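Local coordinates for regulatory protein LEU3 (Saccharomyces cerevisiae, PDB 2ER8) that switches leucine-specific genes on or off by binding DNA sequence-specifically through its zinc-containing binuclear cluster domain, at residues Cys9-Ser14 with Phe42-Lys47. Numbering follows the deposited sequence.
Sequences CRQQKS and FRRTYK. With ZN (zinc ion), chain J; nucleotides of chain B; nucleotides of chain A.
R10 and F42 run alongside one another in opposite senses, their flat groups tilted by only 14°, and the ring turns its edge to the helix: CE2 lies 3.6 Å from R10 CB. From there the R10 chain runs extended from CG to NE, and its tip is shared. NH2 gives DA7 of chain A a nearly straight hydrogen bond, 2.9 Å to OP1, while NH1 bonds R40 O and, weakly, F42 O. An alanine here would probably leave the DA7 phosphate without this positive partner and the F42 and R40 carbonyls without this donor. Further along, the R44 side chain lies square across that of Q11. R44 NH1 donates to Q11 O in the plane of that carbonyl, and NH2 is modelled doubtfully close to OP2 of DC3 of chain B, which takes K47 N at 2.8 Å. The contact belongs to the Zn(2)-Cys(6) binuclear cluster domain of fungal transcription factors: C9 is a zinc ligand with C6, C16 and C26, and the segment leading to helix 47-66 packs on helix 7-11. The geometry fits a Schellman motif ending helix 7-11, with K13 at positive phi; the extended K13 side chain brings NZ 2.6 Å from N7 of guanine DG4 of chain B. In Q11, CG is anti to the backbone N (chi1 173°) and the bend at chi2 turns CD; NE2 donates a fairly straight hydrogen bond to T45 O at 3.0 Å.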
ATOM      1  N   CYS E   9      -9.043   0.761  13.911  1.00 49.87           N
ATOM      2  CA  CYS E   9      -8.077  -0.144  13.314  1.00 47.02           C
ATOM      3  C   CYS E   9      -7.366   0.484  12.148  1.00 46.58           C
ATOM      4  O   CYS E   9      -6.178   0.264  11.958  1.00 44.07           O
ATOM      5  CB  CYS E   9      -8.746  -1.419  12.916  1.00 47.97           C
ATOM      6  SG  CYS E   9      -9.066  -2.231  14.438  1.00 49.00           S
ATOM      7  N   ARG E  10      -8.071   1.306  11.381  1.00 43.67           N
ATOM      8  CA  ARG E  10      -7.442   2.031  10.260  1.00 42.47           C
ATOM      9  C   ARG E  10      -6.406   3.024  10.747  1.00 41.54           C
ATOM     10  O   ARG E  10      -5.339   3.156  10.174  1.00 41.81           O
ATOM     11  CB  ARG E  10      -8.459   2.811   9.458  1.00 47.12           C
ATOM     12  CG  ARG E  10      -9.164   1.969   8.458  1.00 51.13           C
ATOM     13  CD  ARG E  10      -9.966   2.813   7.537  1.00 53.56           C
ATOM     14  NE  ARG E  10     -10.504   1.985   6.474  1.00 55.79           N
ATOM     15  CZ  ARG E  10     -11.366   2.432   5.578  1.00 55.75           C
ATOM     16  NH1 ARG E  10     -11.762   3.699   5.643  1.00 54.91           N
ATOM     17  NH2 ARG E  10     -11.834   1.619   4.642  1.00 56.23           N
ATOM     18  N   GLN E  11      -6.760   3.757  11.789  1.00 43.70           N
ATOM     19  CA  GLN E  11      -5.869   4.718  12.409  1.00 44.11           C
ATOM     20  C   GLN E  11      -4.603   4.007  12.901  1.00 44.65           C
ATOM     21  O   GLN E  11      -3.481   4.536  12.785  1.00 45.08           O
ATOM     22  CB  GLN E  11      -6.581   5.375  13.584  1.00 43.63           C
ATOM     23  CG  GLN E  11      -5.677   6.275  14.424  1.00 43.92           C
ATOM     24  CD  GLN E  11      -5.080   7.416  13.637  1.00 44.66           C
ATOM     25  OE1 GLN E  11      -5.759   7.986  12.766  1.00 44.81           O
ATOM     26  NE2 GLN E  11      -3.807   7.780  13.947  1.00 44.42           N
ATOM     27  N   GLN E  12      -4.783   2.802  13.442  1.00 42.90           N
ATOM     28  CA  GLN E  12      -3.630   2.047  13.943  1.00 42.56           C
ATOM     29  C   GLN E  12      -3.082   0.982  12.941  1.00 41.92           C
ATOM     30  O   GLN E  12      -2.204   0.173  13.276  1.00 41.07           O
ATOM     31  CB  GLN E  12      -3.968   1.396  15.294  1.00 44.67           C
ATOM     32  CG  GLN E  12      -4.543   2.326  16.308  1.00 47.96           C
ATOM     33  CD  GLN E  12      -3.682   3.513  16.566  1.00 51.33           C
ATOM     34  OE1 GLN E  12      -2.475   3.427  16.450  1.00 54.78           O
ATOM     35  NE2 GLN E  12      -4.290   4.629  16.959  1.00 53.08           N
ATOM     36  N   LYS E  13      -3.585   1.007  11.709  1.00 43.73           N
ATOM     37  CA  LYS E  13      -3.154   0.056  10.692  1.00 42.87           C
ATOM     38  C   LYS E  13      -3.099  -1.333  11.299  1.00 42.88           C
ATOM     39  O   LYS E  13      -2.205  -2.117  10.993  1.00 45.37           O
ATOM     40  CB  LYS E  13      -1.778   0.426  10.144  1.00 39.34           C
ATOM     41  CG  LYS E  13      -1.775   1.587   9.205  1.00 38.06           C
ATOM     42  CD  LYS E  13      -0.393   1.776   8.604  1.00 35.97           C
ATOM     43  CE  LYS E  13      -0.416   2.803   7.516  1.00 35.06           C
ATOM     44  NZ  LYS E  13       0.888   2.931   6.786  1.00 36.79           N
ATOM     45  N   SER E  14      -4.058  -1.635  12.169  1.00 41.94           N
ATOM     46  CA  SER E  14      -4.123  -2.948  12.816  1.00 43.31           C
ATOM     47  C   SER E  14      -5.214  -3.858  12.199  1.00 47.28           C
ATOM     48  O   SER E  14      -6.223  -3.368  11.629  1.00 47.90           O
ATOM     49  CB  SER E  14      -4.378  -2.773  14.327  1.00 41.59           C
ATOM     50  OG  SER E  14      -5.669  -2.250  14.577  1.00 37.76           O
ATOM     51  N   PHE E  42     -13.295   7.259   5.760  1.00 60.63           N
ATOM     52  CA  PHE E  42     -12.276   7.599   6.774  1.00 62.79           C
ATOM     53  C   PHE E  42     -10.856   7.354   6.352  1.00 67.54           C
ATOM     54  O   PHE E  42     -10.524   6.272   5.873  1.00 64.84           O
ATOM     55  CB  PHE E  42     -12.509   6.824   8.091  1.00 57.09           C
ATOM     56  CG  PHE E  42     -11.413   7.016   9.128  1.00 54.56           C
ATOM     57  CD1 PHE E  42     -11.293   8.218   9.824  1.00 52.41           C
ATOM     58  CD2 PHE E  42     -10.479   6.011   9.373  1.00 53.17           C
ATOM     59  CE1 PHE E  42     -10.267   8.429  10.737  1.00 50.60           C
ATOM     60  CE2 PHE E  42      -9.438   6.215  10.291  1.00 52.03           C
ATOM     61  CZ  PHE E  42      -9.339   7.429  10.971  1.00 51.10           C
ATOM     62  N   ARG E  43     -10.023   8.369   6.549  1.00 70.59           N
ATOM     63  CA  ARG E  43      -8.608   8.270   6.241  1.00 73.08           C
ATOM     64  C   ARG E  43      -7.802   8.467   7.540  1.00 71.13           C
ATOM     65  O   ARG E  43      -8.120   9.318   8.377  1.00 67.18           O
ATOM     66  CB  ARG E  43      -8.219   9.313   5.189  1.00 92.96           C
ATOM     67  CG  ARG E  43      -8.420   8.895   3.720  1.00112.85           C
ATOM     68  CD  ARG E  43      -8.169  10.088   2.796  1.00124.10           C
ATOM     69  NE  ARG E  43      -9.206  11.117   2.956  1.00128.98           N
ATOM     70  CZ  ARG E  43      -9.130  12.369   2.495  1.00130.08           C
ATOM     71  NH1 ARG E  43      -8.044  12.769   1.834  1.00130.30           N
ATOM     72  NH2 ARG E  43     -10.140  13.222   2.692  1.00129.99           N
ATOM     73  N   ARG E  44      -6.767   7.653   7.706  1.00 72.54           N
ATOM     74  CA  ARG E  44      -5.906   7.698   8.884  1.00 70.92           C
ATOM     75  C   ARG E  44      -5.407   9.109   9.098  1.00 69.87           C
ATOM     76  O   ARG E  44      -5.734  10.012   8.345  1.00 72.81           O
ATOM     77  CB  ARG E  44      -4.712   6.766   8.663  1.00 71.22           C
ATOM     78  CG  ARG E  44      -3.996   6.349   9.894  1.00 74.14           C
ATOM     79  CD  ARG E  44      -2.866   5.432   9.582  1.00 75.57           C
ATOM     80  NE  ARG E  44      -1.600   6.115   9.750  1.00 76.00           N
ATOM     81  CZ  ARG E  44      -1.093   6.482  10.920  1.00 75.36           C
ATOM     82  NH1 ARG E  44      -1.731   6.237  12.046  1.00 74.81           N
ATOM     83  NH2 ARG E  44       0.069   7.091  10.959  1.00 75.40           N
ATOM     84  N   THR E  45      -4.617   9.305  10.139  1.00 72.93           N
ATOM     85  CA  THR E  45      -4.043  10.617  10.401  1.00 75.23           C
ATOM     86  C   THR E  45      -2.659  10.432  11.018  1.00 76.36           C
ATOM     87  O   THR E  45      -2.511   9.725  12.010  1.00 78.74           O
ATOM     88  CB  THR E  45      -4.958  11.493  11.309  1.00 70.13           C
ATOM     89  OG1 THR E  45      -4.140  12.274  12.183  1.00 67.23           O
ATOM     90  CG2 THR E  45      -5.936  10.659  12.105  1.00 68.09           C
ATOM     91  N   TYR E  46      -1.666  11.034  10.377  1.00 76.53           N
ATOM     92  CA  TYR E  46      -0.252  10.906  10.801  1.00 76.96           C
ATOM     93  C   TYR E  46       0.047  11.792  12.029  1.00 76.00           C
ATOM     94  O   TYR E  46       0.267  12.999  11.901  1.00 73.16           O
ATOM     95  CB  TYR E  46       0.674  11.211   9.605  1.00 82.38           C
ATOM     96  CG  TYR E  46       0.648  10.048   8.652  1.00 87.25           C
ATOM     97  CD1 TYR E  46      -0.518   9.759   7.949  1.00 88.84           C
ATOM     98  CD2 TYR E  46       1.755   9.245   8.433  1.00 89.65           C
ATOM     99  CE1 TYR E  46      -0.631   8.673   7.091  1.00 89.21           C
ATOM    100  CE2 TYR E  46       1.670   8.123   7.573  1.00 90.44           C
ATOM    101  CZ  TYR E  46       0.469   7.831   6.911  1.00 89.84           C
ATOM    102  OH  TYR E  46       0.367   6.729   6.101  1.00 89.50           O
ATOM    103  N   LYS E  47       0.077  11.168  13.202  1.00 69.70           N
ATOM    104  CA  LYS E  47       0.302  11.845  14.463  1.00 66.88           C
ATOM    105  C   LYS E  47       1.654  12.526  14.595  1.00 67.05           C
ATOM    106  O   LYS E  47       1.725  13.716  14.838  1.00 62.80           O
ATOM    107  CB  LYS E  47       0.139  10.853  15.616  1.00 69.85           C
ATOM    108  CG  LYS E  47      -1.175  10.095  15.609  1.00 73.55           C
ATOM    109  CD  LYS E  47      -2.378  11.028  15.664  1.00 76.83           C
ATOM    110  CE  LYS E  47      -3.550  10.375  16.393  1.00 77.92           C
ATOM    111  NZ  LYS E  47      -3.245  10.106  17.821  1.00 78.41           N
TER
HETATM  112 ZN    ZN J 105     -11.369  -2.821  14.058  1.00 44.15          ZN
ATOM    113  P    DC B   3       2.143   8.441  13.047  1.00 50.43           P
ATOM    114  OP1  DC B   3       2.850   9.771  13.025  1.00 48.69           O
ATOM    115  OP2  DC B   3       0.649   8.405  12.818  1.00 49.42           O
ATOM    116  O5'  DC B   3       2.865   7.572  11.934  1.00 48.76           O
ATOM    117  C5'  DC B   3       3.188   6.239  12.218  1.00 49.84           C
ATOM    118  C4'  DC B   3       4.270   5.760  11.293  1.00 50.21           C
ATOM    119  O4'  DC B   3       4.370   4.353  11.552  1.00 49.78           O
ATOM    120  C3'  DC B   3       3.915   5.885   9.824  1.00 52.45           C
ATOM    121  O3'  DC B   3       5.155   5.841   9.109  1.00 58.32           O
ATOM    122  C2'  DC B   3       3.105   4.624   9.592  1.00 50.35           C
ATOM    123  C1'  DC B   3       3.788   3.624  10.495  1.00 49.11           C
ATOM    124  N1   DC B   3       2.915   2.605  11.092  1.00 48.62           N
ATOM    125  C2   DC B   3       3.426   1.300  11.212  1.00 49.16           C
ATOM    126  O2   DC B   3       4.578   1.061  10.794  1.00 48.64           O
ATOM    127  N3   DC B   3       2.661   0.344  11.777  1.00 47.73           N
ATOM    128  C4   DC B   3       1.438   0.637  12.208  1.00 47.41           C
ATOM    129  N4   DC B   3       0.729  -0.364  12.757  1.00 47.11           N
ATOM    130  C5   DC B   3       0.888   1.964  12.092  1.00 48.04           C
ATOM    131  C6   DC B   3       1.656   2.907  11.531  1.00 47.35           C
ATOM    132  P    DG B   4       5.303   6.571   7.685  1.00 63.51           P
ATOM    133  OP1  DG B   4       5.825   7.948   7.905  1.00 60.73           O
ATOM    134  OP2  DG B   4       4.065   6.363   6.884  1.00 61.85           O
ATOM    135  O5'  DG B   4       6.455   5.737   6.990  1.00 65.05           O
ATOM    136  C5'  DG B   4       7.652   5.491   7.682  1.00 70.18           C
ATOM    137  C4'  DG B   4       8.304   4.241   7.150  1.00 70.82           C
ATOM    138  O4'  DG B   4       7.541   3.070   7.548  1.00 69.80           O
ATOM    139  C3'  DG B   4       8.294   4.217   5.623  1.00 72.57           C
ATOM    140  O3'  DG B   4       9.440   3.495   5.156  1.00 74.38           O
ATOM    141  C2'  DG B   4       6.983   3.517   5.304  1.00 69.85           C
ATOM    142  C1'  DG B   4       6.887   2.483   6.424  1.00 66.31           C
ATOM    143  N9   DG B   4       5.523   2.109   6.832  1.00 60.56           N
ATOM    144  C8   DG B   4       4.459   2.963   6.958  1.00 58.01           C
ATOM    145  N7   DG B   4       3.367   2.366   7.361  1.00 55.21           N
ATOM    146  C5   DG B   4       3.726   1.039   7.500  1.00 53.47           C
ATOM    147  C6   DG B   4       2.948  -0.077   7.905  1.00 52.13           C
ATOM    148  O6   DG B   4       1.774  -0.100   8.229  1.00 53.31           O
ATOM    149  N1   DG B   4       3.680  -1.247   7.905  1.00 52.07           N
ATOM    150  C2   DG B   4       4.993  -1.339   7.568  1.00 53.33           C
ATOM    151  N2   DG B   4       5.489  -2.565   7.638  1.00 51.91           N
ATOM    152  N3   DG B   4       5.754  -0.306   7.190  1.00 54.53           N
ATOM    153  C4   DG B   4       5.056   0.848   7.177  1.00 55.64           C
TER
ATOM    154  P    DA A   7      -9.285  -1.008   4.511  1.00 62.00           P
ATOM    155  OP1  DA A   7     -10.720  -1.056   4.835  1.00 52.40           O
ATOM    156  OP2  DA A   7      -8.450   0.058   5.128  1.00 55.05           O
ATOM    157  O5'  DA A   7      -8.626  -2.405   4.888  1.00 56.27           O
ATOM    158  C5'  DA A   7      -9.156  -3.591   4.366  1.00 54.55           C
ATOM    159  C4'  DA A   7      -8.219  -4.747   4.611  1.00 55.11           C
ATOM    160  O4'  DA A   7      -6.974  -4.514   3.906  1.00 55.25           O
ATOM    161  C3'  DA A   7      -7.830  -4.903   6.079  1.00 54.98           C
ATOM    162  O3'  DA A   7      -7.599  -6.291   6.375  1.00 57.11           O
ATOM    163  C2'  DA A   7      -6.577  -4.053   6.181  1.00 52.96           C
ATOM    164  C1'  DA A   7      -5.918  -4.294   4.817  1.00 51.07           C
ATOM    165  N9   DA A   7      -5.090  -3.227   4.274  1.00 47.13           N
ATOM    166  C8   DA A   7      -5.428  -1.901   4.201  1.00 45.27           C
ATOM    167  N7   DA A   7      -4.479  -1.126   3.723  1.00 44.60           N
ATOM    168  C5   DA A   7      -3.441  -2.007   3.429  1.00 43.17           C
ATOM    169  C6   DA A   7      -2.133  -1.791   2.888  1.00 42.39           C
ATOM    170  N6   DA A   7      -1.652  -0.586   2.548  1.00 41.89           N
ATOM    171  N1   DA A   7      -1.337  -2.872   2.722  1.00 43.06           N
ATOM    172  C2   DA A   7      -1.825  -4.087   3.098  1.00 43.95           C
ATOM    173  N3   DA A   7      -3.037  -4.412   3.624  1.00 44.38           N
ATOM    174  C4   DA A   7      -3.806  -3.306   3.758  1.00 44.89           C
TER